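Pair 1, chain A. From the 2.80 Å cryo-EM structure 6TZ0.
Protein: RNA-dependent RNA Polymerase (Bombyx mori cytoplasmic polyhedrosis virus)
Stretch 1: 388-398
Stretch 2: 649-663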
# COMPACT_ATOMS: atom_id res chain seq x y z
N GLY A 388 20.42 20.61 14.46
CA GLY A 388 18.97 20.49 14.44
C GLY A 388 18.51 19.06 14.47
O GLY A 388 19.25 18.18 14.91
N VAL A 389 17.29 18.79 14.00
CA VAL A 389 16.74 17.43 14.10
C VAL A 389 17.34 16.52 13.04
O VAL A 389 17.41 15.30 13.24
CB VAL A 389 15.20 17.45 14.01
CG1 VAL A 389 14.64 18.10 15.23
CG2 VAL A 389 14.74 18.20 12.78
N GLY A 390 17.77 17.07 11.91
CA GLY A 390 18.45 16.26 10.91
C GLY A 390 19.78 15.74 11.42
O GLY A 390 20.12 14.58 11.19
N SER A 391 20.50 16.58 12.16
CA SER A 391 21.75 16.17 12.77
C SER A 391 21.52 15.10 13.83
O SER A 391 22.30 14.15 13.95
CB SER A 391 22.45 17.39 13.36
OG SER A 391 23.69 17.05 13.95
N ILE A 392 20.41 15.20 14.56
CA ILE A 392 20.10 14.25 15.63
C ILE A 392 19.70 12.90 15.06
O ILE A 392 20.11 11.85 15.57
CB ILE A 392 19.03 14.86 16.54
CG1 ILE A 392 19.63 16.02 17.32
CG2 ILE A 392 18.50 13.84 17.51
CD1 ILE A 392 18.63 16.88 18.01
N ALA A 393 18.93 12.88 13.97
CA ALA A 393 18.61 11.61 13.32
C ALA A 393 19.84 11.00 12.65
O ALA A 393 20.04 9.78 12.71
CB ALA A 393 17.49 11.81 12.30
N GLN A 394 20.68 11.83 12.02
CA GLN A 394 21.85 11.28 11.35
C GLN A 394 22.93 10.82 12.31
O GLN A 394 23.72 9.96 11.93
CB GLN A 394 22.42 12.29 10.37
CG GLN A 394 21.56 12.49 9.15
CD GLN A 394 21.28 11.19 8.44
OE1 GLN A 394 20.15 10.73 8.38
NE2 GLN A 394 22.33 10.56 7.92
N SER A 395 22.96 11.34 13.55
CA SER A 395 23.94 10.86 14.52
C SER A 395 23.74 9.40 14.87
O SER A 395 24.70 8.69 15.18
CB SER A 395 23.89 11.72 15.78
OG SER A 395 22.68 11.53 16.47
N TYR A 396 22.50 8.91 14.80
CA TYR A 396 22.24 7.50 14.97
C TYR A 396 22.27 6.74 13.66
O TYR A 396 22.78 5.61 13.61
CB TYR A 396 20.89 7.30 15.65
CG TYR A 396 20.54 5.85 15.89
CD1 TYR A 396 21.20 5.11 16.86
CD2 TYR A 396 19.55 5.23 15.16
CE1 TYR A 396 20.88 3.79 17.08
CE2 TYR A 396 19.22 3.92 15.37
CZ TYR A 396 19.89 3.20 16.33
OH TYR A 396 19.56 1.89 16.54
N LEU A 397 21.75 7.32 12.57
CA LEU A 397 21.66 6.57 11.33
C LEU A 397 22.98 6.44 10.58
O LEU A 397 23.14 5.48 9.83
CB LEU A 397 20.62 7.21 10.41
CG LEU A 397 19.16 7.10 10.82
CD1 LEU A 397 18.30 7.93 9.89
CD2 LEU A 397 18.72 5.65 10.82
N SER A 398 23.93 7.35 10.78
CA SER A 398 25.17 7.32 10.02
C SER A 398 26.12 6.22 10.46
O SER A 398 27.11 5.96 9.77
CB SER A 398 25.86 8.67 10.12
OG SER A 398 26.26 8.93 11.45
N THR A 649 9.36 4.25 9.40
CA THR A 649 10.03 3.42 10.40
C THR A 649 11.47 3.89 10.65
O THR A 649 11.87 4.09 11.81
CB THR A 649 10.03 1.97 9.96
OG1 THR A 649 8.68 1.54 9.75
CG2 THR A 649 10.65 1.10 11.02
N VAL A 650 12.23 4.11 9.57
CA VAL A 650 13.61 4.57 9.68
C VAL A 650 13.68 5.95 10.31
O VAL A 650 14.49 6.18 11.22
CB VAL A 650 14.28 4.53 8.29
CG1 VAL A 650 15.57 5.30 8.29
CG2 VAL A 650 14.59 3.10 7.90
N LEU A 651 12.80 6.86 9.89
CA LEU A 651 12.83 8.23 10.40
C LEU A 651 12.48 8.29 11.88
O LEU A 651 13.12 9.02 12.65
CB LEU A 651 11.89 9.10 9.57
CG LEU A 651 11.83 10.61 9.78
CD1 LEU A 651 11.61 11.26 8.45
CD2 LEU A 651 10.67 11.00 10.67
N LEU A 652 11.47 7.52 12.31
CA LEU A 652 11.08 7.59 13.71
C LEU A 652 12.10 6.91 14.62
O LEU A 652 12.40 7.42 15.71
CB LEU A 652 9.69 6.97 13.89
CG LEU A 652 8.56 7.82 13.33
CD1 LEU A 652 7.27 7.02 13.33
CD2 LEU A 652 8.42 9.09 14.13
N GLN A 653 12.67 5.78 14.18
CA GLN A 653 13.69 5.14 15.00
C GLN A 653 14.96 5.98 15.05
O GLN A 653 15.63 6.02 16.09
CB GLN A 653 13.97 3.72 14.52
CG GLN A 653 14.84 3.56 13.30
CD GLN A 653 14.89 2.13 12.83
OE1 GLN A 653 14.17 1.28 13.32
NE2 GLN A 653 15.77 1.86 11.89
N GLY A 654 15.24 6.73 13.98
CA GLY A 654 16.39 7.61 13.98
C GLY A 654 16.21 8.78 14.93
O GLY A 654 17.12 9.09 15.69
N LEU A 655 15.02 9.40 14.92
CA LEU A 655 14.76 10.51 15.84
C LEU A 655 14.81 10.07 17.30
O LEU A 655 15.42 10.75 18.13
CB LEU A 655 13.42 11.16 15.55
CG LEU A 655 13.20 11.97 14.27
CD1 LEU A 655 11.75 12.42 14.22
CD2 LEU A 655 14.11 13.16 14.21
N VAL A 656 14.24 8.90 17.62
CA VAL A 656 14.20 8.47 19.01
C VAL A 656 15.58 8.05 19.50
O VAL A 656 16.05 8.51 20.56
CB VAL A 656 13.17 7.34 19.19
CG1 VAL A 656 13.27 6.73 20.57
CG2 VAL A 656 11.78 7.88 18.99
N ARG A 657 16.28 7.19 18.75
CA ARG A 657 17.58 6.73 19.21
C ARG A 657 18.64 7.83 19.14
O ARG A 657 19.55 7.88 19.98
CB ARG A 657 18.00 5.52 18.40
CG ARG A 657 17.15 4.29 18.62
CD ARG A 657 17.41 3.73 20.00
NE ARG A 657 16.74 2.45 20.20
CZ ARG A 657 16.77 1.77 21.34
NH1 ARG A 657 17.43 2.25 22.37
NH2 ARG A 657 16.13 0.61 21.44
N GLY A 658 18.52 8.76 18.19
CA GLY A 658 19.41 9.90 18.19
C GLY A 658 19.12 10.88 19.30
O GLY A 658 20.03 11.57 19.76
N ASN A 659 17.87 10.95 19.76
CA ASN A 659 17.60 11.75 20.95
C ASN A 659 18.22 11.12 22.18
O ASN A 659 18.65 11.83 23.09
CB ASN A 659 16.10 11.93 21.16
CG ASN A 659 15.78 13.05 22.11
OD1 ASN A 659 16.65 13.83 22.49
ND2 ASN A 659 14.54 13.11 22.55
N GLU A 660 18.25 9.78 22.23
CA GLU A 660 18.95 9.09 23.30
C GLU A 660 20.44 9.43 23.31
O GLU A 660 21.01 9.76 24.36
CB GLU A 660 18.73 7.58 23.16
CG GLU A 660 19.29 6.73 24.27
CD GLU A 660 18.90 5.27 24.14
OE1 GLU A 660 18.24 4.93 23.14
OE2 GLU A 660 19.24 4.47 25.03
N LEU A 661 21.07 9.41 22.13
CA LEU A 661 22.49 9.79 22.02
C LEU A 661 22.71 11.26 22.35
O LEU A 661 23.73 11.62 22.94
CB LEU A 661 23.01 9.50 20.62
CG LEU A 661 23.06 8.06 20.14
CD1 LEU A 661 23.54 8.01 18.71
CD2 LEU A 661 23.96 7.25 21.05
N LYS A 662 21.78 12.13 21.95
CA LYS A 662 21.90 13.56 22.21
C LYS A 662 21.77 13.88 23.69
O LYS A 662 22.51 14.74 24.20
CB LYS A 662 20.83 14.30 21.40
CG LYS A 662 20.84 15.81 21.52
CD LYS A 662 22.07 16.40 20.87
CE LYS A 662 21.94 17.90 20.72
NZ LYS A 662 21.88 18.61 22.02
N ARG A 663 20.86 13.20 24.38
CA ARG A 663 20.77 13.34 25.83
C ARG A 663 22.02 12.80 26.52
O ARG A 663 22.43 13.34 27.55
CB ARG A 663 19.54 12.62 26.35
CG ARG A 663 18.25 13.32 26.08
CD ARG A 663 17.11 12.45 26.51
NE ARG A 663 17.20 12.06 27.92
CZ ARG A 663 16.71 12.77 28.92
NH1 ARG A 663 16.09 13.92 28.69
NH2 ARG A 663 16.84 12.33 30.16

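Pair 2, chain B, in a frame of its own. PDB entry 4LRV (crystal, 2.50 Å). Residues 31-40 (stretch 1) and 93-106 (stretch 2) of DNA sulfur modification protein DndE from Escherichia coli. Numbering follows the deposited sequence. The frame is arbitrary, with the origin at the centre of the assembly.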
# COMPACT_ATOMS: atom_id res chain seq x y z
N ALA B 31 -4.77 12.02 5.92
CA ALA B 31 -4.23 13.16 6.63
C ALA B 31 -5.17 13.59 7.75
O ALA B 31 -4.72 14.08 8.79
CB ALA B 31 -4.01 14.30 5.67
N ALA B 32 -6.47 13.41 7.53
CA ALA B 32 -7.45 13.70 8.55
C ALA B 32 -7.25 12.79 9.77
O ALA B 32 -7.36 13.23 10.91
CB ALA B 32 -8.84 13.58 7.97
N ARG B 33 -6.94 11.51 9.53
CA ARG B 33 -6.64 10.59 10.62
C ARG B 33 -5.44 11.06 11.41
O ARG B 33 -5.51 11.18 12.64
CB ARG B 33 -6.39 9.19 10.09
CG ARG B 33 -7.59 8.60 9.43
CD ARG B 33 -7.27 7.31 8.79
NE ARG B 33 -8.22 7.08 7.72
CZ ARG B 33 -8.14 6.09 6.84
NH1 ARG B 33 -7.13 5.22 6.90
NH2 ARG B 33 -9.07 5.97 5.90
N LEU B 34 -4.34 11.33 10.70
CA LEU B 34 -3.10 11.82 11.30
C LEU B 34 -3.26 13.15 12.04
O LEU B 34 -2.72 13.33 13.12
CB LEU B 34 -2.01 11.94 10.24
CG LEU B 34 -1.73 10.69 9.41
CD1 LEU B 34 -0.79 11.04 8.28
CD2 LEU B 34 -1.17 9.54 10.28
N ALA B 35 -4.00 14.08 11.44
CA ALA B 35 -4.26 15.36 12.08
C ALA B 35 -5.05 15.16 13.38
O ALA B 35 -4.64 15.64 14.43
CB ALA B 35 -5.00 16.26 11.13
N PHE B 36 -6.15 14.41 13.32
CA PHE B 36 -6.93 14.09 14.52
C PHE B 36 -6.05 13.60 15.67
O PHE B 36 -6.14 14.12 16.78
CB PHE B 36 -8.03 13.06 14.22
CG PHE B 36 -8.93 12.76 15.39
CD1 PHE B 36 -9.92 13.64 15.77
CD2 PHE B 36 -8.76 11.59 16.13
CE1 PHE B 36 -10.74 13.38 16.86
CE2 PHE B 36 -9.58 11.31 17.23
CZ PHE B 36 -10.57 12.22 17.59
N PHE B 37 -5.21 12.60 15.40
CA PHE B 37 -4.40 12.01 16.47
C PHE B 37 -3.24 12.88 16.96
O PHE B 37 -2.84 12.77 18.11
CB PHE B 37 -3.93 10.59 16.13
CG PHE B 37 -5.03 9.58 16.15
CD1 PHE B 37 -5.77 9.36 17.31
CD2 PHE B 37 -5.35 8.86 15.01
CE1 PHE B 37 -6.81 8.45 17.34
CE2 PHE B 37 -6.39 7.93 15.02
CZ PHE B 37 -7.12 7.72 16.19
N ARG B 38 -2.70 13.75 16.11
CA ARG B 38 -1.64 14.61 16.58
C ARG B 38 -2.25 15.74 17.41
O ARG B 38 -1.64 16.27 18.33
CB ARG B 38 -0.72 15.10 15.45
CG ARG B 38 -1.04 16.45 14.83
CD ARG B 38 0.17 17.01 14.08
NE ARG B 38 0.62 16.14 13.00
CZ ARG B 38 0.28 16.29 11.71
NH1 ARG B 38 -0.52 17.28 11.32
NH2 ARG B 38 0.74 15.43 10.80
N SER B 39 -3.49 16.07 17.11
CA SER B 39 -4.23 17.05 17.87
C SER B 39 -4.62 16.49 19.24
O SER B 39 -4.41 17.11 20.29
CB SER B 39 -5.47 17.44 17.10
OG SER B 39 -6.16 18.44 17.78
N VAL B 40 -5.17 15.29 19.23
CA VAL B 40 -5.73 14.67 20.42
C VAL B 40 -4.67 14.24 21.46
O VAL B 40 -4.98 14.15 22.65
CB VAL B 40 -6.68 13.54 19.97
CG1 VAL B 40 -6.40 12.22 20.64
CG2 VAL B 40 -8.13 14.00 20.07
N ALA B 93 -16.54 18.34 17.33
CA ALA B 93 -15.34 17.98 18.08
C ALA B 93 -14.32 17.25 17.23
O ALA B 93 -13.14 17.61 17.24
CB ALA B 93 -15.70 17.17 19.30
N TRP B 94 -14.76 16.23 16.48
CA TRP B 94 -13.89 15.51 15.53
C TRP B 94 -13.29 16.47 14.50
O TRP B 94 -12.09 16.45 14.26
CB TRP B 94 -14.62 14.34 14.82
CG TRP B 94 -13.84 13.80 13.61
CD1 TRP B 94 -12.73 13.03 13.64
CD2 TRP B 94 -14.13 14.03 12.21
NE1 TRP B 94 -12.29 12.76 12.36
CE2 TRP B 94 -13.13 13.36 11.47
CE3 TRP B 94 -15.12 14.74 11.52
CZ2 TRP B 94 -13.10 13.38 10.07
CZ3 TRP B 94 -15.09 14.76 10.14
CH2 TRP B 94 -14.09 14.08 9.42
N ALA B 95 -14.12 17.33 13.92
CA ALA B 95 -13.67 18.33 12.95
C ALA B 95 -12.69 19.34 13.54
O ALA B 95 -11.66 19.64 12.94
CB ALA B 95 -14.86 19.04 12.32
N ALA B 96 -13.00 19.86 14.72
CA ALA B 96 -12.12 20.81 15.38
C ALA B 96 -10.73 20.20 15.59
O ALA B 96 -9.72 20.87 15.36
CB ALA B 96 -12.71 21.26 16.71
N HIS B 97 -10.69 18.93 16.00
CA HIS B 97 -9.44 18.20 16.15
C HIS B 97 -8.69 17.99 14.84
O HIS B 97 -7.47 18.05 14.82
CB HIS B 97 -9.66 16.86 16.86
CG HIS B 97 -9.55 16.94 18.35
ND1 HIS B 97 -10.60 16.67 19.20
CD2 HIS B 97 -8.51 17.30 19.13
CE1 HIS B 97 -10.21 16.83 20.44
NE2 HIS B 97 -8.94 17.22 20.43
N VAL B 98 -9.41 17.74 13.75
CA VAL B 98 -8.72 17.59 12.47
C VAL B 98 -8.09 18.92 12.07
O VAL B 98 -6.92 18.95 11.66
CB VAL B 98 -9.64 17.01 11.36
CG1 VAL B 98 -8.91 16.95 10.04
CG2 VAL B 98 -10.08 15.61 11.74
N GLU B 99 -8.84 20.00 12.24
CA GLU B 99 -8.36 21.36 11.95
C GLU B 99 -7.14 21.71 12.79
O GLU B 99 -6.13 22.19 12.25
CB GLU B 99 -9.47 22.39 12.18
CG GLU B 99 -9.05 23.84 12.12
CD GLU B 99 -10.08 24.78 12.76
OE1 GLU B 99 -11.04 24.27 13.42
OE2 GLU B 99 -9.95 26.02 12.61
N ASP B 100 -7.22 21.48 14.09
CA ASP B 100 -6.12 21.79 14.99
C ASP B 100 -4.86 21.00 14.60
O ASP B 100 -3.81 21.57 14.37
CB ASP B 100 -6.52 21.52 16.44
CG ASP B 100 -5.38 21.73 17.40
OD1 ASP B 100 -5.06 22.91 17.67
OD2 ASP B 100 -4.80 20.73 17.88
N GLY B 101 -5.00 19.67 14.52
CA GLY B 101 -3.94 18.79 14.02
C GLY B 101 -3.26 19.24 12.73
O GLY B 101 -2.04 19.22 12.63
N ILE B 102 -4.06 19.64 11.74
CA ILE B 102 -3.52 20.11 10.45
C ILE B 102 -2.98 21.55 10.45
O ILE B 102 -2.06 21.86 9.70
CB ILE B 102 -4.53 19.90 9.28
CG1 ILE B 102 -3.79 19.84 7.93
CG2 ILE B 102 -5.61 20.98 9.26
CD1 ILE B 102 -3.20 18.47 7.62
N ALA B 103 -3.55 22.43 11.27
CA ALA B 103 -3.01 23.79 11.43
C ALA B 103 -1.58 23.75 11.94
O ALA B 103 -0.77 24.64 11.66
CB ALA B 103 -3.88 24.60 12.37
N ALA B 104 -1.26 22.70 12.70
CA ALA B 104 0.04 22.54 13.31
C ALA B 104 1.17 22.33 12.28
O ALA B 104 2.26 21.87 12.64
CB ALA B 104 -0.00 21.38 14.31
N LEU B 105 0.90 22.66 11.02
CA LEU B 105 1.88 22.47 9.94
C LEU B 105 2.09 23.76 9.15
O LEU B 105 2.20 23.74 7.92
CB LEU B 105 1.45 21.33 9.01
CG LEU B 105 1.06 19.95 9.59
CD1 LEU B 105 0.44 19.07 8.52
CD2 LEU B 105 2.22 19.22 10.26
N ARG B 106 2.13 24.89 9.86
CA ARG B 106 2.44 26.18 9.25
C ARG B 106 3.54 26.90 10.05
O ARG B 106 3.77 26.57 11.21
CB ARG B 106 1.18 27.07 9.15
CG ARG B 106 -0.08 26.39 8.59
CD ARG B 106 -1.12 27.44 8.20
NE ARG B 106 -2.51 27.04 8.46
CZ ARG B 106 -3.23 27.42 9.53
NH1 ARG B 106 -4.49 27.02 9.67
NH2 ARG B 106 -2.69 28.21 10.45
O HOH W 1 -9.71 11.54 11.60

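What most sharply separates the two contacts? Pair 2 ties its helices together with polar bonds, whereas pair 1 has no hydrogen bond across its stretches. In pair 2, Arg B38 NH1 donates to Gly B101 O at 2.8 Å and Ser B39 OG donates to Asp B100 OD2 at 2.7 Å. At the matching place in pair 1, Tyr A396 faces Arg A657 instead of Ser B39 facing Asp B100, and the contact is CH-pi: Arg A657 CB lies 3.3 Å from the centroid of the Tyr A396 ring, almost on its normal. The charged end of Arg A657 leads away, and its NH1 forms a salt bridge with Glu A660 OE1 (2.9 Å) in its own helix.

What geometry do they share? In each, two helices cross nearly at right angles, 90° in pair 1 and 88° in pair 2, with axes 7.3 and 6.8 Å apart at closest approach; 14 central residues superpose at 0.7 Å. So close a crossing rests on a matched glycine, Gly A658 and Gly B101. Gly A658 CA sits 3.3 Å from Ile A392 O, and Gly B101 CA sits 3.3 Å from Ala B35 O, both as CA-H...O contacts. A CB on either glycine would come within 1.9 Å of that same carbonyl oxygen, a clash, so the backbones can meet here only without one.

How is the space beside the crossing filled? Pair 1 has a second glycine, Gly A654, and the Tyr A396 side chain sits as a knob among Gly A654, Arg A657, Gly A658 and Leu A661. Pair 2 reverses the sizes: Gly A654 matches His B97, and Tyr A396 matches the small Ser B39. The imidazole occupies this side of the contact, with Ser B39 OG at its edge and Val B40 CG2 over one face, 3.4 Å from the ring centroid.

How do the remaining matched positions share the packing? Ala A393 is small, and its CB meets Leu A655 CD2 at 4.1 Å; its counterpart, Phe B36, reaches Trp B94, with CD1 to CD1 at 3.6 Å. Size shifts the other way at Ile A392 and Ala B35. The isoleucine extends along the partner helix, its CG2 3.7 Å from Asn A659 N and its CD1 4.3 Å from Lys A662 CG, while Ala B35 CB nestles close in, 3.3 Å from Val B98 O. The totals nevertheless end up similar, 605 Å² buried in pair 1 and 626 Å² in pair 2.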